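Local coordinates for protein predicted ATPase involved in replication control, Cdc46/Mcm family (Methanopyrus kandleri AV19, PDB 3F8T) that probably binds ATP and single-stranded DNA and may act as a DNA helicase, as a homolog of the MCM replicative helicase, at residues L240-A245 against F371-F376; A80-V85 against P94-R99; E109-M114 against E144-R149. The protein carries 2 engineered substitutions. All blocks are in the same frame, centred on the assembly; numbering follows the deposited sequence.

Contact 1: residues L240-A245 against F371-F376; sequences LHVLLA and FDLIAF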
loop_
_atom_site.group_PDB
_atom_site.type_symbol
_atom_site.label_atom_id
_atom_site.label_comp_id
_atom_site.label_asym_id
_atom_site.label_seq_id
_atom_site.Cartn_x
_atom_site.Cartn_y
_atom_site.Cartn_z
ATOM N N LEU A 240 4.921 6.903 -10.467
ATOM C CA LEU A 240 5.583 6.667 -11.747
ATOM C C LEU A 240 5.252 5.298 -12.294
ATOM O O LEU A 240 5.211 4.315 -11.550
ATOM C CB LEU A 240 7.110 6.794 -11.622
ATOM C CG LEU A 240 7.693 8.208 -11.493
ATOM C CD1 LEU A 240 8.989 8.173 -10.715
ATOM C CD2 LEU A 240 7.915 8.808 -12.861
ATOM N N HIS A 241 5.046 5.236 -13.608
ATOM C CA HIS A 241 4.755 3.977 -14.296
ATOM C C HIS A 241 5.844 3.700 -15.310
ATOM O O HIS A 241 6.209 4.583 -16.102
ATOM C CB HIS A 241 3.377 4.044 -14.953
ATOM C CG HIS A 241 2.298 4.520 -14.018
ATOM N ND1 HIS A 241 1.951 3.824 -12.879
ATOM C CD2 HIS A 241 1.520 5.627 -14.033
ATOM C CE1 HIS A 241 0.993 4.475 -12.241
ATOM N NE2 HIS A 241 0.718 5.577 -12.913
ATOM N N VAL A 242 6.383 2.493 -15.258
ATOM C CA VAL A 242 7.592 2.139 -16.022
ATOM C C VAL A 242 7.322 0.849 -16.787
ATOM O O VAL A 242 6.800 -0.115 -16.225
ATOM C CB VAL A 242 8.850 1.990 -15.095
ATOM C CG1 VAL A 242 10.083 1.570 -15.894
ATOM C CG2 VAL A 242 9.172 3.314 -14.361
ATOM N N LEU A 243 7.667 0.847 -18.074
ATOM C CA LEU A 243 7.581 -0.353 -18.898
ATOM C C LEU A 243 8.994 -0.847 -19.205
ATOM O O LEU A 243 9.779 -0.116 -19.802
ATOM C CB LEU A 243 6.861 -0.041 -20.214
ATOM C CG LEU A 243 6.783 -1.162 -21.274
ATOM C CD1 LEU A 243 6.133 -2.420 -20.706
ATOM C CD2 LEU A 243 6.030 -0.656 -22.512
ATOM N N LEU A 244 9.295 -2.071 -18.786
ATOM C CA LEU A 244 10.532 -2.756 -19.166
ATOM C C LEU A 244 10.330 -3.481 -20.481
ATOM O O LEU A 244 9.407 -4.293 -20.613
ATOM C CB LEU A 244 10.898 -3.794 -18.122
ATOM C CG LEU A 244 11.272 -3.446 -16.696
ATOM C CD1 LEU A 244 11.937 -4.671 -16.093
ATOM C CD2 LEU A 244 12.212 -2.252 -16.647
ATOM N N ALA A 245 11.186 -3.197 -21.463
ATOM C CA ALA A 245 11.113 -3.905 -22.728
ATOM C C ALA A 245 12.383 -4.725 -22.937
ATOM O O ALA A 245 13.441 -4.174 -23.246
ATOM C CB ALA A 245 10.897 -2.931 -23.865
ATOM N N PHE A 371 2.737 5.401 -19.822
ATOM C CA PHE A 371 3.957 5.094 -19.085
ATOM C C PHE A 371 4.849 6.322 -19.081
ATOM O O PHE A 371 5.018 6.982 -20.111
ATOM C CB PHE A 371 4.679 3.893 -19.696
ATOM C CG PHE A 371 3.976 2.592 -19.476
ATOM C CD1 PHE A 371 3.168 2.050 -20.471
ATOM C CD2 PHE A 371 4.114 1.908 -18.282
ATOM C CE1 PHE A 371 2.493 0.847 -20.274
ATOM C CE2 PHE A 371 3.447 0.706 -18.075
ATOM C CZ PHE A 371 2.642 0.168 -19.077
ATOM N N ASP A 372 5.391 6.649 -17.918
ATOM C CA ASP A 372 6.383 7.716 -17.807
ATOM C C ASP A 372 7.679 7.374 -18.544
ATOM O O ASP A 372 8.307 8.236 -19.122
ATOM C CB ASP A 372 6.685 7.986 -16.335
ATOM C CG ASP A 372 5.455 8.520 -15.576
ATOM O OD1 ASP A 372 5.222 9.743 -15.630
ATOM O OD2 ASP A 372 4.741 7.716 -14.939
ATOM N N LEU A 373 8.089 6.116 -18.477
ATOM C CA LEU A 373 9.380 5.701 -19.012
ATOM C C LEU A 373 9.277 4.319 -19.603
ATOM O O LEU A 373 8.600 3.457 -19.055
ATOM C CB LEU A 373 10.442 5.657 -17.907
ATOM C CG LEU A 373 10.763 6.939 -17.139
ATOM C CD1 LEU A 373 11.339 6.636 -15.773
ATOM C CD2 LEU A 373 11.686 7.827 -17.950
ATOM N N ILE A 374 9.971 4.104 -20.715
ATOM C CA ILE A 374 10.169 2.761 -21.219
ATOM C C ILE A 374 11.653 2.456 -21.125
ATOM O O ILE A 374 12.477 3.221 -21.620
ATOM C CB ILE A 374 9.670 2.564 -22.674
ATOM C CG1 ILE A 374 8.232 3.085 -22.819
ATOM C CG2 ILE A 374 9.833 1.068 -23.066
ATOM C CD1 ILE A 374 7.621 2.948 -24.229
ATOM N N ALA A 375 11.976 1.361 -20.458
ATOM C CA ALA A 375 13.356 0.933 -20.270
ATOM C C ALA A 375 13.670 -0.206 -21.248
ATOM O O ALA A 375 13.248 -1.360 -21.049
ATOM C CB ALA A 375 13.570 0.504 -18.833
ATOM N N PHE A 376 14.373 0.143 -22.323
ATOM C CA PHE A 376 14.765 -0.811 -23.352
ATOM C C PHE A 376 16.035 -1.491 -22.905
ATOM O O PHE A 376 17.108 -0.884 -22.921
ATOM C CB PHE A 376 14.976 -0.115 -24.705
ATOM C CG PHE A 376 13.756 0.591 -25.224
ATOM C CD1 PHE A 376 13.573 1.956 -24.996
ATOM C CD2 PHE A 376 12.789 -0.105 -25.938
ATOM C CE1 PHE A 376 12.435 2.605 -25.458
ATOM C CE2 PHE A 376 11.664 0.533 -26.402
ATOM C CZ PHE A 376 11.481 1.891 -26.164
#
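Strands 242-245 and 373-376 run parallel, 4.6 Å apart and 19° from exact alignment, and Leu-243 engages Leu-373 and Ala-375 through its N-H and C=O in the alternation expected of parallel pairing. The bond from Ala-375 N to Leu-243 O measures 2.7 Å. On one face, Leu-243 CB stands 3.9 Å from the centroid of the Phe-371 ring, a CH-pi contact over the face, while its CG lies beside CG2 of Ile-374. On the other, CD2 of Leu-244 meets CB of Ala-375 at 3.8 Å.

Before the strands begin, Asp-372 extends the pairing with its side chain. Its CG stands anti to its own carbonyl carbon, and OD2 takes the N-H of His-241 on its anti side (N to OD2 2.8 Å, 165° at the hydrogen). OD1 holds Arg-457 in a salt bridge and also bonds Ser-454. An alanine at Asp-372 would probably leave the guanidinium of Arg-457 and the N-H of His-241 without their mates, weakening the tie to helix 449-465 of the lid. Strand order 5-1-4-3-2, with 373-376 outermost beside 242-245, is that of the AAA+ P-loop core.

Contact 2: residues A80-V85 against P94-R99; sequences ALRELV and PRVRFR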
loop_
_atom_site.group_PDB
_atom_site.type_symbol
_atom_site.label_atom_id
_atom_site.label_comp_id
_atom_site.label_asym_id
_atom_site.label_seq_id
_atom_site.Cartn_x
_atom_site.Cartn_y
_atom_site.Cartn_z
ATOM N N ALA A 80 -19.727 -10.514 30.618
ATOM C CA ALA A 80 -19.883 -10.116 32.033
ATOM C C ALA A 80 -19.973 -8.600 32.143
ATOM O O ALA A 80 -20.839 -8.060 32.834
ATOM C CB ALA A 80 -18.723 -10.629 32.869
ATOM N N LEU A 81 -19.061 -7.921 31.452
ATOM C CA LEU A 81 -19.054 -6.463 31.404
ATOM C C LEU A 81 -20.321 -5.924 30.754
ATOM O O LEU A 81 -20.934 -5.010 31.278
ATOM C CB LEU A 81 -17.782 -5.953 30.706
ATOM C CG LEU A 81 -16.468 -6.342 31.397
ATOM C CD1 LEU A 81 -15.258 -5.725 30.700
ATOM C CD2 LEU A 81 -16.491 -5.954 32.891
ATOM N N ARG A 82 -20.739 -6.508 29.630
ATOM C CA ARG A 82 -22.014 -6.112 29.021
ATOM C C ARG A 82 -23.178 -6.217 30.019
ATOM O O ARG A 82 -24.036 -5.324 30.091
ATOM C CB ARG A 82 -22.305 -6.931 27.758
ATOM C CG ARG A 82 -21.575 -6.417 26.509
ATOM C CD ARG A 82 -22.176 -6.960 25.211
ATOM N NE ARG A 82 -21.548 -8.219 24.822
ATOM C CZ ARG A 82 -22.069 -9.428 25.032
ATOM N NH1 ARG A 82 -21.405 -10.517 24.643
ATOM N NH2 ARG A 82 -23.257 -9.556 25.617
ATOM N N GLU A 83 -23.189 -7.302 30.796
ATOM C CA GLU A 83 -24.216 -7.515 31.822
ATOM C C GLU A 83 -24.186 -6.427 32.907
ATOM O O GLU A 83 -25.226 -5.878 33.269
ATOM C CB GLU A 83 -24.103 -8.934 32.415
ATOM C CG GLU A 83 -25.096 -9.267 33.529
ATOM C CD GLU A 83 -26.556 -9.032 33.144
ATOM O OE1 GLU A 83 -26.913 -9.150 31.947
ATOM O OE2 GLU A 83 -27.349 -8.731 34.055
ATOM N N LEU A 84 -22.996 -6.112 33.412
ATOM C CA LEU A 84 -22.825 -4.985 34.337
ATOM C C LEU A 84 -23.375 -3.673 33.775
ATOM O O LEU A 84 -24.054 -2.936 34.484
ATOM C CB LEU A 84 -21.352 -4.792 34.712
ATOM C CG LEU A 84 -20.689 -5.724 35.727
ATOM C CD1 LEU A 84 -19.207 -5.410 35.804
ATOM C CD2 LEU A 84 -21.329 -5.634 37.104
ATOM N N VAL A 85 -23.078 -3.369 32.513
ATOM C CA VAL A 85 -23.576 -2.120 31.922
ATOM C C VAL A 85 -25.084 -2.174 31.640
ATOM O O VAL A 85 -25.751 -1.138 31.658
ATOM C CB VAL A 85 -22.762 -1.644 30.673
ATOM C CG1 VAL A 85 -21.273 -1.891 30.869
ATOM C CG2 VAL A 85 -23.250 -2.296 29.398
ATOM N N PRO A 94 -25.655 -2.596 24.906
ATOM C CA PRO A 94 -24.456 -2.603 25.742
ATOM C C PRO A 94 -23.230 -2.842 24.873
ATOM O O PRO A 94 -23.152 -3.859 24.182
ATOM C CB PRO A 94 -24.688 -3.789 26.697
ATOM C CG PRO A 94 -26.094 -4.271 26.434
ATOM C CD PRO A 94 -26.412 -3.852 25.038
ATOM N N ARG A 95 -22.300 -1.896 24.878
ATOM C CA ARG A 95 -21.082 -2.055 24.101
ATOM C C ARG A 95 -19.864 -1.905 24.994
ATOM O O ARG A 95 -19.808 -1.023 25.855
ATOM C CB ARG A 95 -21.037 -1.068 22.933
ATOM C CG ARG A 95 -22.303 -1.073 22.079
ATOM C CD ARG A 95 -22.011 -0.978 20.572
ATOM N NE ARG A 95 -21.245 0.200 20.143
ATOM C CZ ARG A 95 -21.420 1.455 20.561
ATOM N NH1 ARG A 95 -22.361 1.761 21.445
ATOM N NH2 ARG A 95 -20.645 2.417 20.078
ATOM N N VAL A 96 -18.906 -2.801 24.788
ATOM C CA VAL A 96 -17.684 -2.837 25.575
ATOM C C VAL A 96 -16.483 -2.777 24.641
ATOM O O VAL A 96 -16.451 -3.437 23.598
ATOM C CB VAL A 96 -17.627 -4.107 26.483
ATOM C CG1 VAL A 96 -16.241 -4.290 27.090
ATOM C CG2 VAL A 96 -18.682 -4.015 27.588
ATOM N N ARG A 97 -15.505 -1.960 25.012
ATOM C CA ARG A 97 -14.278 -1.846 24.247
ATOM C C ARG A 97 -13.107 -2.108 25.179
ATOM O O ARG A 97 -13.173 -1.814 26.379
ATOM C CB ARG A 97 -14.154 -0.453 23.623
ATOM C CG ARG A 97 -15.263 -0.089 22.610
ATOM C CD ARG A 97 -15.183 -0.910 21.312
ATOM N NE ARG A 97 -16.194 -0.498 20.336
ATOM C CZ ARG A 97 -17.298 -1.185 20.046
ATOM N NH1 ARG A 97 -17.553 -2.342 20.642
ATOM N NH2 ARG A 97 -18.150 -0.715 19.140
ATOM N N PHE A 98 -12.043 -2.667 24.627
ATOM C CA PHE A 98 -10.822 -2.854 25.380
ATOM C C PHE A 98 -9.723 -2.014 24.742
ATOM O O PHE A 98 -9.620 -1.929 23.512
ATOM C CB PHE A 98 -10.412 -4.330 25.413
ATOM C CG PHE A 98 -11.448 -5.250 26.013
ATOM C CD1 PHE A 98 -12.473 -5.780 25.223
ATOM C CD2 PHE A 98 -11.377 -5.619 27.358
ATOM C CE1 PHE A 98 -13.430 -6.653 25.771
ATOM C CE2 PHE A 98 -12.327 -6.494 27.916
ATOM C CZ PHE A 98 -13.355 -7.003 27.121
ATOM N N ARG A 99 -8.906 -1.398 25.589
ATOM C CA ARG A 99 -7.732 -0.663 25.140
ATOM C C ARG A 99 -6.517 -1.247 25.841
ATOM O O ARG A 99 -6.643 -1.907 26.887
ATOM C CB ARG A 99 -7.867 0.833 25.471
ATOM C CG ARG A 99 -9.191 1.478 25.029
ATOM C CD ARG A 99 -9.290 1.609 23.503
ATOM N NE ARG A 99 -10.673 1.629 23.007
ATOM C CZ ARG A 99 -11.435 2.719 22.888
ATOM N NH1 ARG A 99 -10.972 3.914 23.239
ATOM N NH2 ARG A 99 -12.680 2.615 22.421
#
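The carbonyl oxygen of Pro-94 is met by two methylenes of the Arg-82 side chain, with CD of Arg-82 3.4 Å and CG of Arg-82 3.8 Å from that O. The arginine therefore contributes its aliphatic part here. A bend at chi3 (-90°) turns NE out of the zigzag of CB, CG and CD, and the guanidinium forms a salt bridge to Glu-78, one turn back along helix 74-88.

Beside this polar edge the packing is apolar. CG2 of Val-96 is one methyl that packs on the helix: CB of Leu-81 lies 3.8 Å from it, and CG of Arg-82 3.9 Å. The side chains of Leu-81 and Val-96 cross at about a right angle, and CD1 of Leu-81 lies against CG1 of Val-96 and reaches to within 4.1 Å of CE2 of Phe-98. One turn further along, Val-85 presses CG2 against CB of Pro-94 at 3.4 Å, tighter than usual van der Waals contact. CG2 is the branch between the backbone N and the carbonyl carbon, with chi1, which places CG1, at -39°.

The 80-85 part of helix 74-88 crosses strand 96-99, their N-to-C directions 126° apart, with helix 30-37 touching Leu-81 through Leu-33 and Ile-36, and strand 55-58 touching Val-85 through Val-55. Strands 55-58 and 96-99 are parallel neighbours, joined along the chain by helical segments that include 74-88. The chemistry implies that side-chain shape, without any hydrogen bond between the two segments, fits the helix to the strand, the guanidinium of Arg-82 being paired with Glu-78 of its own helix.

Contact 3: residues E109-M114 against E144-R149; sequences ERIRPM and ELVAVR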
loop_
_atom_site.group_PDB
_atom_site.type_symbol
_atom_site.label_atom_id
_atom_site.label_comp_id
_atom_site.label_asym_id
_atom_site.label_seq_id
_atom_site.Cartn_x
_atom_site.Cartn_y
_atom_site.Cartn_z
ATOM N N GLU A 109 -0.242 -13.252 14.094
ATOM C CA GLU A 109 0.033 -13.828 12.788
ATOM C C GLU A 109 -0.727 -15.127 12.522
ATOM O O GLU A 109 -0.901 -15.510 11.362
ATOM C CB GLU A 109 1.544 -14.016 12.617
ATOM C CG GLU A 109 2.310 -12.697 12.632
ATOM C CD GLU A 109 3.788 -12.859 12.318
ATOM O OE1 GLU A 109 4.161 -13.883 11.701
ATOM O OE2 GLU A 109 4.572 -11.953 12.687
ATOM N N ARG A 110 -1.168 -15.796 13.593
ATOM C CA ARG A 110 -1.942 -17.042 13.506
ATOM C C ARG A 110 -3.083 -17.022 14.522
ATOM O O ARG A 110 -2.846 -17.205 15.704
ATOM C CB ARG A 110 -1.047 -18.273 13.757
ATOM C CG ARG A 110 -0.060 -18.591 12.641
ATOM C CD ARG A 110 -0.768 -18.768 11.303
ATOM N NE ARG A 110 0.167 -18.662 10.183
ATOM C CZ ARG A 110 0.717 -19.705 9.574
ATOM N NH1 ARG A 110 0.416 -20.939 9.964
ATOM N NH2 ARG A 110 1.564 -19.518 8.572
ATOM N N ILE A 111 -4.316 -16.807 14.067
ATOM C CA ILE A 111 -5.433 -16.556 15.008
ATOM C C ILE A 111 -6.056 -17.804 15.660
ATOM O O ILE A 111 -6.623 -17.723 16.747
ATOM C CB ILE A 111 -6.573 -15.687 14.395
ATOM C CG1 ILE A 111 -7.349 -16.456 13.318
ATOM C CG2 ILE A 111 -6.025 -14.354 13.859
ATOM C CD1 ILE A 111 -8.867 -16.186 13.348
ATOM N N ARG A 112 -5.968 -18.951 14.996
ATOM C CA ARG A 112 -6.685 -20.149 15.472
ATOM C C ARG A 112 -6.293 -20.584 16.897
ATOM O O ARG A 112 -7.172 -20.899 17.705
ATOM C CB ARG A 112 -6.537 -21.303 14.465
ATOM C CG ARG A 112 -7.512 -22.454 14.665
ATOM C CD ARG A 112 -7.582 -23.333 13.425
ATOM N NE ARG A 112 -8.249 -24.605 13.693
ATOM C CZ ARG A 112 -8.815 -25.376 12.764
ATOM N NH1 ARG A 112 -8.822 -25.008 11.486
ATOM N NH2 ARG A 112 -9.392 -26.517 13.115
ATOM N N PRO A 113 -4.984 -20.599 17.222
ATOM C CA PRO A 113 -4.609 -20.989 18.586
ATOM C C PRO A 113 -5.087 -19.998 19.641
ATOM O O PRO A 113 -5.080 -20.331 20.831
ATOM C CB PRO A 113 -3.075 -20.993 18.546
ATOM C CG PRO A 113 -2.730 -21.115 17.093
ATOM C CD PRO A 113 -3.790 -20.314 16.408
ATOM N N MET A 114 -5.501 -18.803 19.204
ATOM C CA MET A 114 -5.965 -17.753 20.115
ATOM C C MET A 114 -7.473 -17.793 20.367
ATOM O O MET A 114 -8.051 -16.781 20.767
ATOM C CB MET A 114 -5.576 -16.347 19.607
ATOM C CG MET A 114 -4.080 -16.103 19.393
ATOM S SD MET A 114 -3.086 -16.312 20.869
ATOM C CE MET A 114 -3.572 -14.884 21.836
ATOM N N GLU A 144 -1.510 -15.508 6.640
ATOM C CA GLU A 144 -2.785 -16.203 6.549
ATOM C C GLU A 144 -3.914 -15.255 6.169
ATOM O O GLU A 144 -3.770 -14.038 6.264
ATOM C CB GLU A 144 -3.115 -16.903 7.875
ATOM C CG GLU A 144 -3.456 -15.958 9.029
ATOM C CD GLU A 144 -3.830 -16.684 10.307
ATOM O OE1 GLU A 144 -3.800 -17.938 10.328
ATOM O OE2 GLU A 144 -4.139 -15.998 11.305
ATOM N N LEU A 145 -5.040 -15.828 5.764
ATOM C CA LEU A 145 -6.246 -15.054 5.514
ATOM C C LEU A 145 -7.205 -15.275 6.681
ATOM O O LEU A 145 -7.462 -16.420 7.073
ATOM C CB LEU A 145 -6.881 -15.472 4.194
ATOM C CG LEU A 145 -5.990 -15.377 2.957
ATOM C CD1 LEU A 145 -6.734 -15.927 1.734
ATOM C CD2 LEU A 145 -5.509 -13.944 2.722
ATOM N N VAL A 146 -7.715 -14.183 7.244
ATOM C CA VAL A 146 -8.498 -14.232 8.482
ATOM C C VAL A 146 -9.939 -13.824 8.212
ATOM O O VAL A 146 -10.181 -12.768 7.638
ATOM C CB VAL A 146 -7.877 -13.301 9.558
ATOM C CG1 VAL A 146 -8.759 -13.234 10.813
ATOM C CG2 VAL A 146 -6.467 -13.771 9.906
ATOM N N ALA A 147 -10.895 -14.666 8.607
ATOM C CA ALA A 147 -12.306 -14.310 8.455
ATOM C C ALA A 147 -12.711 -13.406 9.606
ATOM O O ALA A 147 -12.312 -13.653 10.751
ATOM C CB ALA A 147 -13.195 -15.583 8.426
ATOM N N VAL A 148 -13.513 -12.381 9.303
ATOM C CA VAL A 148 -13.941 -11.367 10.280
ATOM C C VAL A 148 -15.441 -11.110 10.194
ATOM O O VAL A 148 -15.964 -10.821 9.107
ATOM C CB VAL A 148 -13.186 -9.999 10.078
ATOM C CG1 VAL A 148 -13.530 -9.029 11.196
ATOM C CG2 VAL A 148 -11.655 -10.192 10.003
ATOM N N ARG A 149 -16.133 -11.237 11.332
ATOM C CA ARG A 149 -17.523 -10.796 11.465
ATOM C C ARG A 149 -17.471 -9.350 11.910
ATOM O O ARG A 149 -16.878 -9.035 12.948
ATOM C CB ARG A 149 -18.292 -11.660 12.474
ATOM C CG ARG A 149 -18.789 -12.982 11.914
ATOM C CD ARG A 149 -19.655 -13.733 12.946
ATOM N NE ARG A 149 -18.828 -14.267 14.024
ATOM C CZ ARG A 149 -18.311 -15.491 14.052
ATOM N NH1 ARG A 149 -18.547 -16.346 13.062
ATOM N NH2 ARG A 149 -17.545 -15.860 15.070
HETATM O O HOH W 1 -4.625 -19.608 12.507
#
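Glu-144 and Ile-111 are both turned with chi1 at 70°, which sets CG of the glutamate and CG1 of the isoleucine in the crowded position between backbone N and carbonyl carbon. Beyond CG the glutamate is extended, and its carboxylate arrives at the backbone of residues 109-112. There OE2 of Glu-144 accepts the N-H of Ile-111 on its syn lone pair, with 2.9 Å between N and OE2 and 148° at the hydrogen. The other oxygen serves the next N-H through a water: Arg-112 N donates to the water at 2.9 Å, and the water donates in turn to OE1 of Glu-144. One carboxylate thereby holds two successive peptide N-H groups, one directly and one by relay, just where the chain enters the short 3-10 turn 112-113.

The same grip probably carries a cost, since OE2 of Glu-144 also lies 3.3 Å from the carbonyl oxygen of Glu-109, both acceptors. Arg-110 probably offsets part of this. Its CD is 3.3 Å from OE1 of Glu-144, but NE stands 4.0 Å away from that oxygen, which lies well out of the guanidinium plane; the attraction is one of charges, and no N-H is aimed at it.

Next to the polar grip, Ile-111 and Val-146 reach toward each other tip to tip, CD1 of Ile-111 being 3.9 Å from CG1 of Val-146. Both side chains rest on Ile-121, and Ile-111 on Ile-119 as well, so the loop that precedes strand 118-130 is fastened to that strand and to 145-149. Strand 145-149 itself lies between 134-140, antiparallel to it, and 171-174, parallel, within the OB-fold sheet.

Along the chain the order is contact 2, contact 3, contact 1, each closing before the next opens. Contact 2 joins a helix to the parallel pair 55-58/96-99 of the N-terminal domain, contact 3 a loop to the mixed OB-fold sheet holding 145-149, and contact 1 two strands of the five-stranded parallel sheet of the P-loop core. Contacts 2 and 3 share one side of the chain's centre, about 23 Å apart between centres; contact 1 lies on the other, its centre about 55 Å from that of contact 2 and 39 Å from that of contact 3. The spread is consistent with an elongated chain of successive domains, though not sealed off: strand 118-130 pairs with 289-293 of the P-loop range.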